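Local coordinates for protein putative sarcosine dimethylglycine methyltransferase (Galdieria sulphuraria, PDB 2O57) that is of unconfirmed function but probably transfers methyl groups from S-adenosylmethionine to an amine substrate such as sarcosine or dimethylglycine, at residues W40-D44 with A91-G95; P179-I185 with G288-S294. All coordinates share one frame; numbering follows the deposited sequence.

Interaction 1: W40-D44 with A91-G95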
# COMPACT_ATOMS: atom_id res chain seq x y z
N TRP A 40 19.02 0.64 18.72
CA TRP A 40 17.58 0.78 18.93
C TRP A 40 17.01 -0.12 20.05
O TRP A 40 15.78 -0.13 20.29
CB TRP A 40 16.84 0.53 17.61
CG TRP A 40 17.21 1.58 16.55
CD1 TRP A 40 16.81 2.88 16.52
CD2 TRP A 40 18.06 1.39 15.42
NE1 TRP A 40 17.37 3.52 15.44
CE2 TRP A 40 18.13 2.62 14.74
CE3 TRP A 40 18.77 0.28 14.91
CZ2 TRP A 40 18.89 2.78 13.57
CZ3 TRP A 40 19.54 0.45 13.74
CH2 TRP A 40 19.58 1.68 13.08
N GLY A 41 17.89 -0.87 20.74
CA GLY A 41 17.46 -1.63 21.93
C GLY A 41 16.33 -2.61 21.62
O GLY A 41 16.27 -3.24 20.55
N GLY A 42 15.43 -2.76 22.57
CA GLY A 42 14.41 -3.78 22.46
C GLY A 42 13.16 -3.33 21.75
O GLY A 42 12.16 -4.04 21.76
N GLU A 43 13.20 -2.14 21.15
CA GLU A 43 12.03 -1.65 20.41
C GLU A 43 12.36 -1.87 18.94
O GLU A 43 13.07 -1.05 18.30
CB GLU A 43 11.74 -0.19 20.72
CG GLU A 43 10.45 0.31 20.10
CD GLU A 43 10.30 1.84 20.17
OE1 GLU A 43 11.05 2.48 20.93
OE2 GLU A 43 9.44 2.41 19.43
N ASP A 44 11.85 -2.99 18.42
CA ASP A 44 12.31 -3.54 17.14
C ASP A 44 12.11 -2.59 15.96
O ASP A 44 11.06 -1.95 15.87
CB ASP A 44 11.59 -4.84 16.84
CG ASP A 44 11.79 -5.87 17.92
OD1 ASP A 44 12.61 -6.77 17.74
OD2 ASP A 44 11.12 -5.76 18.94
N ALA A 91 8.55 -12.26 16.27
CA ALA A 91 8.33 -11.11 17.13
C ALA A 91 9.57 -10.31 17.61
O ALA A 91 9.44 -9.22 18.15
CB ALA A 91 7.48 -11.56 18.32
N GLY A 92 10.77 -10.87 17.47
CA GLY A 92 12.02 -10.21 17.88
C GLY A 92 11.98 -9.96 19.36
O GLY A 92 11.69 -10.86 20.14
N TYR A 93 12.25 -8.72 19.76
CA TYR A 93 12.23 -8.32 21.15
C TYR A 93 10.86 -7.97 21.68
O TYR A 93 10.72 -7.63 22.86
CB TYR A 93 13.20 -7.17 21.43
CG TYR A 93 14.64 -7.55 21.16
CD1 TYR A 93 15.33 -8.39 22.04
CD2 TYR A 93 15.31 -7.09 20.01
CE1 TYR A 93 16.66 -8.77 21.79
CE2 TYR A 93 16.65 -7.46 19.74
CZ TYR A 93 17.32 -8.29 20.65
OH TYR A 93 18.62 -8.69 20.46
N GLY A 94 9.85 -8.04 20.81
CA GLY A 94 8.47 -7.90 21.23
C GLY A 94 7.95 -6.49 21.10
O GLY A 94 6.91 -6.16 21.65
N GLY A 95 8.67 -5.65 20.36
CA GLY A 95 8.31 -4.24 20.24
C GLY A 95 6.91 -4.03 19.68
O GLY A 95 6.15 -3.21 20.23

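Interaction 2: P179-I185 with G288-S294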
# COMPACT_ATOMS: atom_id res chain seq x y z
N PRO A 179 -11.80 -18.72 11.59
CA PRO A 179 -12.53 -18.29 10.39
C PRO A 179 -12.70 -16.76 10.40
O PRO A 179 -13.01 -16.16 11.44
CB PRO A 179 -13.89 -18.99 10.56
CG PRO A 179 -13.54 -20.25 11.37
CD PRO A 179 -12.51 -19.77 12.35
N ARG A 180 -12.44 -16.14 9.26
CA ARG A 180 -12.54 -14.68 9.09
C ARG A 180 -11.47 -13.90 9.87
O ARG A 180 -11.50 -12.69 9.87
CB ARG A 180 -13.95 -14.14 9.35
CG ARG A 180 -15.04 -14.82 8.48
CD ARG A 180 -16.36 -14.00 8.45
NE ARG A 180 -16.16 -12.66 7.87
CZ ARG A 180 -15.96 -12.39 6.57
NH1 ARG A 180 -15.89 -13.36 5.65
NH2 ARG A 180 -15.81 -11.13 6.19
N GLY A 181 -10.54 -14.62 10.50
CA GLY A 181 -9.32 -14.00 11.01
C GLY A 181 -8.50 -13.32 9.94
O GLY A 181 -8.58 -13.67 8.76
N VAL A 182 -7.70 -12.32 10.33
CA VAL A 182 -7.02 -11.49 9.34
C VAL A 182 -5.51 -11.57 9.59
O VAL A 182 -5.07 -11.53 10.75
CB VAL A 182 -7.55 -10.02 9.37
CG1 VAL A 182 -6.72 -9.08 8.44
CG2 VAL A 182 -9.01 -9.96 8.88
N MSE A 183 -4.72 -11.68 8.52
CA MSE A 183 -3.28 -11.64 8.69
C MSE A 183 -2.68 -10.43 7.99
O MSE A 183 -2.95 -10.21 6.80
CB MSE A 183 -2.64 -12.90 8.12
CG MSE A 183 -1.10 -12.81 8.12
SE MSE A 183 -0.16 -14.51 8.03
CE MSE A 183 -0.49 -14.97 6.24
N ALA A 184 -1.84 -9.70 8.70
CA ALA A 184 -1.11 -8.58 8.11
C ALA A 184 0.39 -8.90 8.11
O ALA A 184 0.97 -9.19 9.16
CB ALA A 184 -1.38 -7.26 8.87
N ILE A 185 1.01 -8.87 6.92
CA ILE A 185 2.45 -9.16 6.81
C ILE A 185 3.17 -8.09 6.03
O ILE A 185 2.56 -7.36 5.22
CB ILE A 185 2.77 -10.54 6.15
CG1 ILE A 185 2.38 -10.56 4.64
CG2 ILE A 185 2.09 -11.65 6.91
CD1 ILE A 185 2.95 -11.79 3.90
N GLY A 288 3.83 -5.50 1.28
CA GLY A 288 2.93 -5.55 2.43
C GLY A 288 1.64 -6.20 1.95
O GLY A 288 1.23 -5.96 0.80
N MSE A 289 1.00 -7.01 2.78
CA MSE A 289 -0.25 -7.67 2.39
C MSE A 289 -1.19 -7.91 3.56
O MSE A 289 -0.74 -8.13 4.67
CB MSE A 289 0.01 -9.02 1.73
CG MSE A 289 1.21 -9.03 0.80
SE MSE A 289 1.72 -10.75 0.10
CE MSE A 289 0.22 -11.08 -1.15
N LEU A 290 -2.49 -7.91 3.29
CA LEU A 290 -3.46 -8.36 4.27
C LEU A 290 -4.31 -9.45 3.64
O LEU A 290 -4.71 -9.37 2.46
CB LEU A 290 -4.34 -7.23 4.76
CG LEU A 290 -3.79 -6.38 5.91
CD1 LEU A 290 -2.79 -5.30 5.30
CD2 LEU A 290 -4.99 -5.75 6.49
N PHE A 291 -4.58 -10.47 4.44
CA PHE A 291 -5.35 -11.62 4.00
C PHE A 291 -6.49 -11.82 4.97
O PHE A 291 -6.39 -11.41 6.13
CB PHE A 291 -4.51 -12.90 4.04
CG PHE A 291 -3.22 -12.83 3.27
CD1 PHE A 291 -3.19 -13.12 1.91
CD2 PHE A 291 -2.03 -12.53 3.93
CE1 PHE A 291 -1.98 -13.09 1.20
CE2 PHE A 291 -0.82 -12.51 3.23
CZ PHE A 291 -0.80 -12.79 1.87
N ARG A 292 -7.56 -12.47 4.52
CA ARG A 292 -8.56 -12.95 5.44
C ARG A 292 -8.81 -14.44 5.20
O ARG A 292 -8.80 -14.91 4.06
CB ARG A 292 -9.86 -12.16 5.33
CG ARG A 292 -10.91 -12.54 6.39
CD ARG A 292 -12.26 -11.83 6.24
NE ARG A 292 -12.24 -10.38 6.45
CZ ARG A 292 -12.30 -9.74 7.62
NH1 ARG A 292 -12.32 -10.39 8.81
NH2 ARG A 292 -12.32 -8.42 7.60
N LYS A 293 -8.99 -15.20 6.28
CA LYS A 293 -9.38 -16.60 6.18
C LYS A 293 -10.88 -16.74 5.80
O LYS A 293 -11.77 -16.83 6.67
CB LYS A 293 -9.09 -17.35 7.48
CG LYS A 293 -9.35 -18.85 7.39
CD LYS A 293 -8.81 -19.60 8.64
CE LYS A 293 -9.31 -21.04 8.70
NZ LYS A 293 -8.75 -21.75 9.92
N SER A 294 -11.14 -16.72 4.50
CA SER A 294 -12.49 -16.83 3.92
C SER A 294 -12.30 -17.09 2.44
O SER A 294 -11.24 -16.76 1.86
CB SER A 294 -13.32 -15.54 4.10
OG SER A 294 -12.67 -14.43 3.51

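Interaction 1: W40-D44 with A91-G95
Asp-44 holds its CG beside its own backbone N and anti to the carbonyl carbon (chi1 -58°), and Tyr-93 has the same first torsion (chi1 -62°). The first puts the Asp-44 carboxylate against the 91-95 turn. The second sets the near part of the Tyr-93 ring, CG and CD2, beside Gly-42 and Asp-44 OD1. Both carboxylate oxygens are used. Asp-44 OD1 accepts a hydrogen bond from Tyr-93 N at 2.8 Å, through its syn lone pair and almost straight, with 171° at the hydrogen. Asp-44 OD2 accepts one from Gly-95 N, also at 2.8 Å, and this donor arrives nearly along the C-O axis. Two bonds, one to each oxygen, fix the rotation of the carboxylate. Gly-95 N belongs to the first turn of helix 95-104, so the helix start may help stabilise the negative charge. The rest is close packing. Gly-42 O lies 3.3 Å from Tyr-93 CB, and Gly-42 CA approaches the ring obliquely. Asp-44 OD1 is 3.5 Å from Gly-92 CA. Gly-92 and Gly-95, which have no side chains, both sit next to the carboxylate. Each segment contains a type II' beta turn, Trp-40 to Glu-43 and Ala-91 to Gly-94. Beyond the contact, Phe-37 meets the Tyr-93 ring, and Asn-112 OD1 accepts from Gly-92 N. The 91-95 segment is the glycine-rich turn between the first strand and its helix. In class I methyltransferases of the Rossmann type this turn usually lines the S-adenosylmethionine pocket.

Interaction 2: P179-I185 with G288-S294
The guanidinium groups of Arg-180 and Arg-292 form an offset stack at one end of an antiparallel strand pair. Their planes are 8° apart and their centres 4.6 Å. Arg-292 CD lies over one face of the Arg-180 guanidinium. The pair joins strands 181-190 and 284-293, neighbours in the mixed seven-stranded sheet of a Rossmann-type methyltransferase fold. Like charges come close here, with Arg-180 NH2 3.7 Å from Arg-292 NE. Arg-292 NH1 gives a hydrogen bond to Arg-180 O at 2.7 Å, in the carbonyl plane but somewhat bent at the hydrogen. Arg-292 reaches it because CG is anti to the backbone N (chi1 -174°) and the chain then bends at chi3. Val-182 CG2 packs over the opposite face of the Arg-292 guanidinium from Arg-180. Arg-292 NH2 has a weak hydrogen bond to Thr-77 O and a long, weak ion pair with Glu-52 of the second subunit.

Backbone bonds run in pairs between Met-183 and Phe-291 and between Ile-185 and Met-289. Lys-293 N continues the pattern to Gly-181 O, and Arg-180 N closes the end on Lys-293 O. The extended Lys-293 chain carries NZ to hydrogen bonds with Leu-177 O, Ala-174 O and Asn-149 OD1. Val-182, Ala-184 and Leu-290 face helix 59-76. There Ala-184 CB touches Leu-290 CG at 3.9 Å. Met-183, Ile-185, Met-289 and Phe-291 occupy the other face, where helix 214-223 packs on the last three. Both methionines are selenomethionine. Met-183 runs alongside Phe-291, with Met-183 CE 3.7 Å from Phe-291 CD2. Ile-185 CD1 meets the same ring at its edge, in plane, 3.9 Å from Phe-291 CE2.

In the fold
From the N terminus, helix 27-40 leads into the 40-44 turn. Helix 59-76 and strand 85-89 follow, and interaction 1 then closes the first loop at 91-95. It ties the N-terminal helical part to the start of the methyltransferase core. The chain next builds the parallel strands as far as 181-190. After helices and strand 226-233, it returns as strand 284-293, and interaction 2 closes a loop of 102 intervening residues. That contact joins the last of the parallel run, 181-190, to strand 284-293, which runs against both of its neighbours. The two loops follow in series and neither nest nor cross. The centres of interactions 1 and 2 are about 23 Å apart. Helix 59-76 touches both contacts.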